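Local coordinates for flagellar motor switch protein FliG (Helicobacter pylori 26695, PDB 5WUJ), which forms part of the flagellar motor switch complex that helps set the direction of flagellar rotation and is required for flagellum synthesis and motility, at residues B[1-6]-B[54-59]; B[12-17]-B[44-49]. All blocks are in the same frame, centred on the assembly; numbering follows the deposited sequence.

Interaction 1: B[1-6]-B[54-59]; sequences PKQKAQ and DKQIGA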
ATOM      1  N   PRO B   1      -6.886  -6.261 -17.560  1.00 75.91           N
ATOM      2  CA  PRO B   1      -8.335  -6.288 -17.318  1.00 78.28           C
ATOM      3  C   PRO B   1      -8.720  -7.363 -16.316  1.00 77.72           C
ATOM      4  O   PRO B   1      -9.582  -7.135 -15.485  1.00 78.64           O
ATOM      5  CB  PRO B   1      -8.929  -6.579 -18.705  1.00 82.94           C
ATOM      6  CG  PRO B   1      -7.793  -7.061 -19.536  1.00 82.48           C
ATOM      7  CD  PRO B   1      -6.569  -6.397 -18.987  1.00 82.63           C
ATOM      8  N   LYS B   2      -8.089  -8.523 -16.403  1.00 73.47           N
ATOM      9  CA  LYS B   2      -8.347  -9.589 -15.465  1.00 72.53           C
ATOM     10  C   LYS B   2      -7.733  -9.207 -14.117  1.00 65.29           C
ATOM     11  O   LYS B   2      -8.278  -9.511 -13.066  1.00 65.58           O
ATOM     12  CB  LYS B   2      -7.742 -10.890 -15.977  1.00 74.11           C
ATOM     13  CG  LYS B   2      -8.257 -12.130 -15.276  1.00 89.89           C
ATOM     14  CD  LYS B   2      -8.314 -13.310 -16.226  1.00 97.62           C
ATOM     15  CE  LYS B   2      -8.914 -14.535 -15.552  1.00 95.49           C
ATOM     16  NZ  LYS B   2      -8.359 -15.806 -16.098  1.00100.93           N
ATOM     17  N   GLN B   3      -6.590  -8.536 -14.161  1.00 58.82           N
ATOM     18  CA  GLN B   3      -5.920  -8.106 -12.953  1.00 59.95           C
ATOM     19  C   GLN B   3      -6.793  -7.089 -12.263  1.00 53.71           C
ATOM     20  O   GLN B   3      -6.977  -7.128 -11.060  1.00 58.89           O
ATOM     21  CB  GLN B   3      -4.574  -7.486 -13.284  1.00 50.50           C
ATOM     22  CG  GLN B   3      -3.566  -8.471 -13.829  1.00 52.45           C
ATOM     23  CD  GLN B   3      -2.236  -7.832 -14.130  1.00 54.16           C
ATOM     24  OE1 GLN B   3      -2.172  -6.717 -14.621  1.00 58.51           O
ATOM     25  NE2 GLN B   3      -1.172  -8.534 -13.829  1.00 51.50           N
ATOM     26  N   LYS B   4      -7.329  -6.168 -13.043  1.00 55.35           N
ATOM     27  CA  LYS B   4      -8.195  -5.152 -12.508  1.00 56.94           C
ATOM     28  C   LYS B   4      -9.375  -5.816 -11.832  1.00 56.81           C
ATOM     29  O   LYS B   4      -9.715  -5.488 -10.708  1.00 55.19           O
ATOM     30  CB  LYS B   4      -8.685  -4.238 -13.620  1.00 68.02           C
ATOM     31  CG  LYS B   4      -9.257  -2.922 -13.138  1.00 75.72           C
ATOM     32  CD  LYS B   4      -9.347  -2.877 -11.629  1.00 75.52           C
ATOM     33  CE  LYS B   4      -9.965  -1.574 -11.158  1.00 79.43           C
ATOM     34  NZ  LYS B   4      -9.024  -0.435 -11.306  1.00 78.38           N
ATOM     35  N   ALA B   5     -10.007  -6.747 -12.529  1.00 60.57           N
ATOM     36  CA  ALA B   5     -11.147  -7.454 -11.956  1.00 66.42           C
ATOM     37  C   ALA B   5     -10.757  -8.142 -10.659  1.00 64.63           C
ATOM     38  O   ALA B   5     -11.491  -8.088  -9.665  1.00 65.06           O
ATOM     39  CB  ALA B   5     -11.700  -8.472 -12.953  1.00 66.21           C
ATOM     40  N   GLN B   6      -9.595  -8.797 -10.653  1.00 56.71           N
ATOM     41  CA  GLN B   6      -9.143  -9.463  -9.441  1.00 55.30           C
ATOM     42  C   GLN B   6      -8.812  -8.455  -8.339  1.00 44.81           C
ATOM     43  O   GLN B   6      -9.027  -8.741  -7.156  1.00 42.39           O
ATOM     44  CB  GLN B   6      -7.947 -10.352  -9.772  1.00 63.53           C
ATOM     45  CG  GLN B   6      -7.475 -11.220  -8.620  1.00 72.55           C
ATOM     46  CD  GLN B   6      -6.023 -11.641  -8.767  1.00 77.87           C
ATOM     47  OE1 GLN B   6      -5.494 -11.716  -9.882  1.00 77.25           O
ATOM     48  NE2 GLN B   6      -5.363 -11.903  -7.637  1.00 75.52           N
ATOM     49  N   ASP B  54       0.484 -11.330  -8.448  1.00 40.85           N
ATOM     50  CA  ASP B  54       1.102 -10.464  -9.450  1.00 50.48           C
ATOM     51  C   ASP B  54       1.679  -9.215  -8.796  1.00 50.13           C
ATOM     52  O   ASP B  54       1.065  -8.621  -7.904  1.00 42.46           O
ATOM     53  CB  ASP B  54       0.075 -10.045 -10.510  1.00 63.26           C
ATOM     54  CG  ASP B  54      -0.262 -11.160 -11.486  1.00 80.60           C
ATOM     55  OD1 ASP B  54       0.339 -12.253 -11.388  1.00 86.10           O
ATOM     56  OD2 ASP B  54      -1.144 -10.942 -12.347  1.00 83.73           O
ATOM     57  N   LYS B  55       2.872  -8.814  -9.241  1.00 28.07           N
ATOM     58  CA  LYS B  55       3.486  -7.630  -8.654  1.00 33.87           C
ATOM     59  C   LYS B  55       2.709  -6.364  -8.997  1.00 31.33           C
ATOM     60  O   LYS B  55       2.679  -5.431  -8.185  1.00 32.68           O
ATOM     61  CB  LYS B  55       4.949  -7.491  -9.083  1.00 38.29           C
ATOM     62  CG  LYS B  55       5.733  -6.583  -8.129  1.00 43.68           C
ATOM     63  CD  LYS B  55       7.049  -6.101  -8.719  1.00 52.30           C
ATOM     64  CE  LYS B  55       7.833  -5.275  -7.698  1.00 54.10           C
ATOM     65  NZ  LYS B  55       9.180  -4.856  -8.191  1.00 48.12           N
ATOM     66  N   GLN B  56       2.070  -6.311 -10.175  1.00 23.09           N
ATOM     67  CA  GLN B  56       1.291  -5.125 -10.539  1.00 27.59           C
ATOM     68  C   GLN B  56       0.079  -4.947  -9.622  1.00 30.03           C
ATOM     69  O   GLN B  56      -0.276  -3.817  -9.267  1.00 29.82           O
ATOM     70  CB  GLN B  56       0.848  -5.198 -12.004  1.00 33.08           C
ATOM     71  CG  GLN B  56       1.985  -5.410 -13.014  1.00 55.39           C
ATOM     72  CD  GLN B  56       2.122  -6.863 -13.449  1.00 74.30           C
ATOM     73  OE1 GLN B  56       2.642  -7.703 -12.709  1.00 82.66           O
ATOM     74  NE2 GLN B  56       1.654  -7.167 -14.656  1.00 77.41           N
ATOM     75  N   ILE B  57      -0.565  -6.044  -9.227  1.00 29.64           N
ATOM     76  CA  ILE B  57      -1.651  -5.944  -8.262  1.00 26.37           C
ATOM     77  C   ILE B  57      -1.116  -5.509  -6.906  1.00 26.22           C
ATOM     78  O   ILE B  57      -1.730  -4.683  -6.215  1.00 23.92           O
ATOM     79  CB  ILE B  57      -2.405  -7.280  -8.172  1.00 35.24           C
ATOM     80  CG1 ILE B  57      -3.234  -7.505  -9.446  1.00 32.93           C
ATOM     81  CG2 ILE B  57      -3.257  -7.337  -6.883  1.00 23.94           C
ATOM     82  CD1 ILE B  57      -3.805  -8.901  -9.567  1.00 40.81           C
ATOM     83  N   GLY B  58       0.031  -6.053  -6.495  1.00 20.17           N
ATOM     84  CA  GLY B  58       0.636  -5.594  -5.253  1.00 25.01           C
ATOM     85  C   GLY B  58       0.943  -4.107  -5.282  1.00 26.58           C
ATOM     86  O   GLY B  58       0.689  -3.388  -4.310  1.00 22.47           O
ATOM     87  N   ALA B  59       1.467  -3.625  -6.416  1.00 23.76           N
ATOM     88  CA  ALA B  59       1.797  -2.212  -6.562  1.00 29.73           C
ATOM     89  C   ALA B  59       0.552  -1.346  -6.472  1.00 26.08           C
ATOM     90  O   ALA B  59       0.590  -0.248  -5.907  1.00 24.27           O
ATOM     91  CB  ALA B  59       2.505  -1.971  -7.903  1.00 24.72           C
TER
HETATM   92  O   HOH W   1      -2.274 -12.165  -8.905  1.00 30.00           O
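Gln-3 is the first residue of 1-6 to meet 54-59, and its amide reaches across to the carboxylate of Asp-54. Its CG lies anti to its own carbonyl carbon (chi1 -68°) and the rest of the chain is extended, which carries the amide across between segment axes 10.2 Å apart at their closest. NE2 donates to Asp-54 OD2 at 2.8 Å, with an N-H...O angle of 165°. The acceptor lies almost in the plane of the Gln-3 amide, whereas the donor meets OD2 from above the carboxylate plane; the two planes stand 64° apart. A long, neutral amide suits this place, since it can reach and donate without bringing a second full charge. The side chain of Gln-56 also lies beside the Gln-3 amide. Nearer the backbone, Gln-3 CB rests 4.1 Å from Ile-57 CD1, so one side chain offers methylene to a methyl and an amide to an acid.

One turn on, Gln-6 has CG anti to the backbone N, and the side chains of Gln-6 and Ile-57 cross at about a right angle. Gln-6 OE1 lies 3.3 Å from Ile-57 CD1 and CD 3.6 Å from the same methyl, so this methyl touches both glutamines. Gln-6 NE2 also gives a weak hydrogen bond to a water that accepts a firmer one, 2.9 Å, from the backbone N of Asp-54, which stands at the N-cap position of helix 55-71 but makes no capping bond with its side chain.

Beyond the contact, Lys-55 forms a salt bridge with an acidic side chain of another protein's chain. This is a helix-helix contact at the surface of the all-helical FliG N-terminal domain, one buried isoleucine with polar side chains around it, in which short helix 2-8 lies against the N-terminal turn of helix 55-71.

Interaction 2: B[12-17]-B[44-49]; sequences MSEKIA and SKQIVQ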
ATOM      1  N   MET B  12     -10.549  -6.168   2.062  1.00 28.99           N
ATOM      2  CA  MET B  12      -9.579  -5.308   2.726  1.00 28.08           C
ATOM      3  C   MET B  12      -8.527  -6.144   3.457  1.00 33.94           C
ATOM      4  O   MET B  12      -7.341  -5.790   3.491  1.00 33.12           O
ATOM      5  CB  MET B  12     -10.315  -4.353   3.669  1.00 28.09           C
ATOM      6  CG  MET B  12      -9.412  -3.427   4.455  1.00 40.59           C
ATOM      7  SD  MET B  12      -8.295  -2.470   3.390  1.00 48.83           S
ATOM      8  CE  MET B  12      -9.378  -1.189   2.782  1.00 42.90           C
ATOM      9  N   SER B  13      -8.943  -7.287   4.006  1.00 31.60           N
ATOM     10  CA  SER B  13      -8.016  -8.196   4.669  1.00 34.54           C
ATOM     11  C   SER B  13      -7.028  -8.805   3.679  1.00 26.42           C
ATOM     12  O   SER B  13      -5.850  -8.994   4.003  1.00 29.27           O
ATOM     13  CB  SER B  13      -8.811  -9.289   5.407  1.00 41.30           C
ATOM     14  OG  SER B  13      -8.118 -10.522   5.471  1.00 52.05           O
ATOM     15  N   GLU B  14      -7.488  -9.124   2.470  1.00 22.17           N
ATOM     16  CA  GLU B  14      -6.585  -9.595   1.415  1.00 28.96           C
ATOM     17  C   GLU B  14      -5.598  -8.518   0.997  1.00 23.35           C
ATOM     18  O   GLU B  14      -4.412  -8.803   0.782  1.00 23.43           O
ATOM     19  CB  GLU B  14      -7.391 -10.062   0.208  1.00 25.01           C
ATOM     20  CG  GLU B  14      -8.437 -11.096   0.608  1.00 34.07           C
ATOM     21  CD  GLU B  14      -9.114 -11.714  -0.572  1.00 51.17           C
ATOM     22  OE1 GLU B  14     -10.008 -11.062  -1.161  1.00 58.57           O
ATOM     23  OE2 GLU B  14      -8.753 -12.858  -0.901  1.00 60.82           O
ATOM     24  N   LYS B  15      -6.073  -7.278   0.859  1.00 25.33           N
ATOM     25  CA  LYS B  15      -5.178  -6.169   0.542  1.00 23.92           C
ATOM     26  C   LYS B  15      -4.126  -5.995   1.626  1.00 26.67           C
ATOM     27  O   LYS B  15      -2.958  -5.718   1.332  1.00 21.62           O
ATOM     28  CB  LYS B  15      -5.972  -4.880   0.380  1.00 22.05           C
ATOM     29  CG  LYS B  15      -7.026  -4.923  -0.736  1.00 33.52           C
ATOM     30  CD  LYS B  15      -7.399  -3.518  -1.134  1.00 33.32           C
ATOM     31  CE  LYS B  15      -8.513  -3.467  -2.137  1.00 36.01           C
ATOM     32  NZ  LYS B  15      -9.533  -2.499  -1.659  1.00 40.03           N
ATOM     33  N   ILE B  16      -4.518  -6.174   2.890  1.00 26.23           N
ATOM     34  CA  ILE B  16      -3.563  -5.982   3.980  1.00 21.66           C
ATOM     35  C   ILE B  16      -2.496  -7.067   3.953  1.00 19.41           C
ATOM     36  O   ILE B  16      -1.311  -6.784   4.133  1.00 22.25           O
ATOM     37  CB  ILE B  16      -4.305  -5.932   5.327  1.00 24.19           C
ATOM     38  CG1 ILE B  16      -5.020  -4.589   5.492  1.00 29.24           C
ATOM     39  CG2 ILE B  16      -3.353  -6.203   6.481  1.00 26.21           C
ATOM     40  CD1 ILE B  16      -6.161  -4.629   6.541  1.00 27.46           C
ATOM     41  N   ALA B  17      -2.886  -8.323   3.700  1.00 17.95           N
ATOM     42  CA  ALA B  17      -1.888  -9.384   3.585  1.00 17.25           C
ATOM     43  C   ALA B  17      -0.972  -9.148   2.392  1.00 22.86           C
ATOM     44  O   ALA B  17       0.245  -9.377   2.477  1.00 24.33           O
ATOM     45  CB  ALA B  17      -2.572 -10.745   3.464  1.00 19.07           C
ATOM     46  N   SER B  44      -2.698 -14.074   8.553  1.00 33.49           N
ATOM     47  CA  SER B  44      -1.766 -15.166   8.272  1.00 30.31           C
ATOM     48  C   SER B  44      -2.295 -16.080   7.180  1.00 33.13           C
ATOM     49  O   SER B  44      -1.534 -16.539   6.315  1.00 35.33           O
ATOM     50  CB  SER B  44      -1.516 -15.986   9.543  1.00 29.03           C
ATOM     51  OG  SER B  44      -0.864 -15.203  10.523  1.00 38.62           O
ATOM     52  N   LYS B  45      -3.594 -16.374   7.222  1.00 26.73           N
ATOM     53  CA  LYS B  45      -4.193 -17.246   6.221  1.00 31.69           C
ATOM     54  C   LYS B  45      -4.057 -16.653   4.823  1.00 29.36           C
ATOM     55  O   LYS B  45      -3.755 -17.372   3.864  1.00 27.59           O
ATOM     56  CB  LYS B  45      -5.658 -17.494   6.566  1.00 30.75           C
ATOM     57  CG  LYS B  45      -6.391 -18.410   5.612  1.00 42.87           C
ATOM     58  CD  LYS B  45      -7.802 -18.699   6.118  1.00 52.43           C
ATOM     59  CE  LYS B  45      -8.851 -18.350   5.073  1.00 64.88           C
ATOM     60  NZ  LYS B  45      -9.416 -16.987   5.272  1.00 73.60           N
ATOM     61  N   GLN B  46      -4.272 -15.341   4.690  1.00 25.02           N
ATOM     62  CA  GLN B  46      -4.206 -14.717   3.374  1.00 32.04           C
ATOM     63  C   GLN B  46      -2.768 -14.531   2.892  1.00 25.75           C
ATOM     64  O   GLN B  46      -2.513 -14.574   1.685  1.00 33.51           O
ATOM     65  CB  GLN B  46      -4.945 -13.378   3.403  1.00 32.26           C
ATOM     66  CG  GLN B  46      -6.412 -13.477   3.802  1.00 38.67           C
ATOM     67  CD  GLN B  46      -7.230 -14.359   2.861  1.00 55.06           C
ATOM     68  OE1 GLN B  46      -6.832 -14.622   1.717  1.00 57.93           O
ATOM     69  NE2 GLN B  46      -8.389 -14.813   3.337  1.00 57.13           N
ATOM     70  N   ILE B  47      -1.822 -14.328   3.810  1.00 25.99           N
ATOM     71  CA  ILE B  47      -0.410 -14.274   3.434  1.00 28.04           C
ATOM     72  C   ILE B  47       0.002 -15.578   2.769  1.00 33.80           C
ATOM     73  O   ILE B  47       0.647 -15.583   1.714  1.00 38.18           O
ATOM     74  CB  ILE B  47       0.462 -13.983   4.666  1.00 27.09           C
ATOM     75  CG1 ILE B  47       0.289 -12.532   5.123  1.00 22.36           C
ATOM     76  CG2 ILE B  47       1.928 -14.368   4.396  1.00 23.63           C
ATOM     77  CD1 ILE B  47       0.996 -12.242   6.455  1.00 29.67           C
ATOM     78  N   VAL B  48      -0.374 -16.708   3.378  1.00 27.69           N
ATOM     79  CA  VAL B  48      -0.044 -18.007   2.801  1.00 25.07           C
ATOM     80  C   VAL B  48      -0.767 -18.198   1.478  1.00 34.88           C
ATOM     81  O   VAL B  48      -0.212 -18.760   0.528  1.00 37.45           O
ATOM     82  CB  VAL B  48      -0.383 -19.141   3.788  1.00 30.69           C
ATOM     83  CG1 VAL B  48      -0.134 -20.494   3.148  1.00 30.05           C
ATOM     84  CG2 VAL B  48       0.424 -18.990   5.076  1.00 36.00           C
ATOM     85  N   GLN B  49      -2.007 -17.714   1.385  1.00 33.12           N
ATOM     86  CA  GLN B  49      -2.798 -17.971   0.188  1.00 37.64           C
ATOM     87  C   GLN B  49      -2.486 -16.995  -0.944  1.00 37.84           C
ATOM     88  O   GLN B  49      -2.642 -17.360  -2.114  1.00 33.94           O
ATOM     89  CB  GLN B  49      -4.291 -17.943   0.537  1.00 41.27           C
ATOM     90  CG  GLN B  49      -4.776 -19.225   1.217  1.00 56.87           C
ATOM     91  CD  GLN B  49      -6.204 -19.139   1.760  1.00 62.95           C
ATOM     92  OE1 GLN B  49      -6.749 -18.049   1.956  1.00 60.82           O
ATOM     93  NE2 GLN B  49      -6.809 -20.302   2.016  1.00 60.61           N
TER
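Ala-17 and Gln-46 meet CB to CB at 3.5 Å, where helix 12-23 comes close to helix 37-50. The short segments approach to 8.5 Å between axes and cross at -65°. A methyl is well suited here: it sits over the backbone of the other helix, 3.7 Å from Ile-47 N, and its small size lets the backbones come close, Ala-17 CA and Ile-47 CA being the nearest such pair at 5.1 Å. The same methyl also lies 3.8 Å from Ile-47 CG1, which makes the apolar part of the contact.

From Ala-17, the Gln-46 chain turns along Ser-13 and Glu-14. It bends at chi2 (-60°), which places CD 4.1 Å from Glu-14 CG, while Gln-46 CG lies 3.8 Å from Ser-13 OG. The carboxylate of Glu-14 and the amide of Gln-46 are turned 78° apart, and no hydrogen bond joins them: Glu-14 OE2 and Gln-46 OE1, both acceptors, are 3.7 Å apart. Each group has a partner nearby in sequence instead: Glu-14 OE1 accepts from the backbone N of Ser-11, and Gln-46 NE2 gives a weak hydrogen bond to Glu-42 OE1. Ser-13 is small enough for its OG to rest against the Gln-46 methylene, and this buried oxygen has no polar partner in the model. Elsewhere on helix 12-23, Ile-16 packs against Phe-65 of helix 55-71. Close helix-helix packing through a small residue, here Ala-17, builds this part of the helical FliG N-terminal domain.

The two contacts join different pairs of helices, yet they are linked through the chain: helices 2-8 and 12-23 are consecutive, as are 37-50 and 55-71, so interaction 2 falls within the span that interaction 1 brackets. Their centres are 15 Å apart and their atoms do not touch. Interaction 1 is a surface contact between more widely spaced axes, bridged by long amides, a carboxylate and a water around one buried isoleucine. Interaction 2 is buried, with closer axes and a small methyl at its heart, and no hydrogen bond crosses it. Helix 55-71 connects them, receiving 2-8 at its start and Met-12, Lys-15 and Ile-16 farther along.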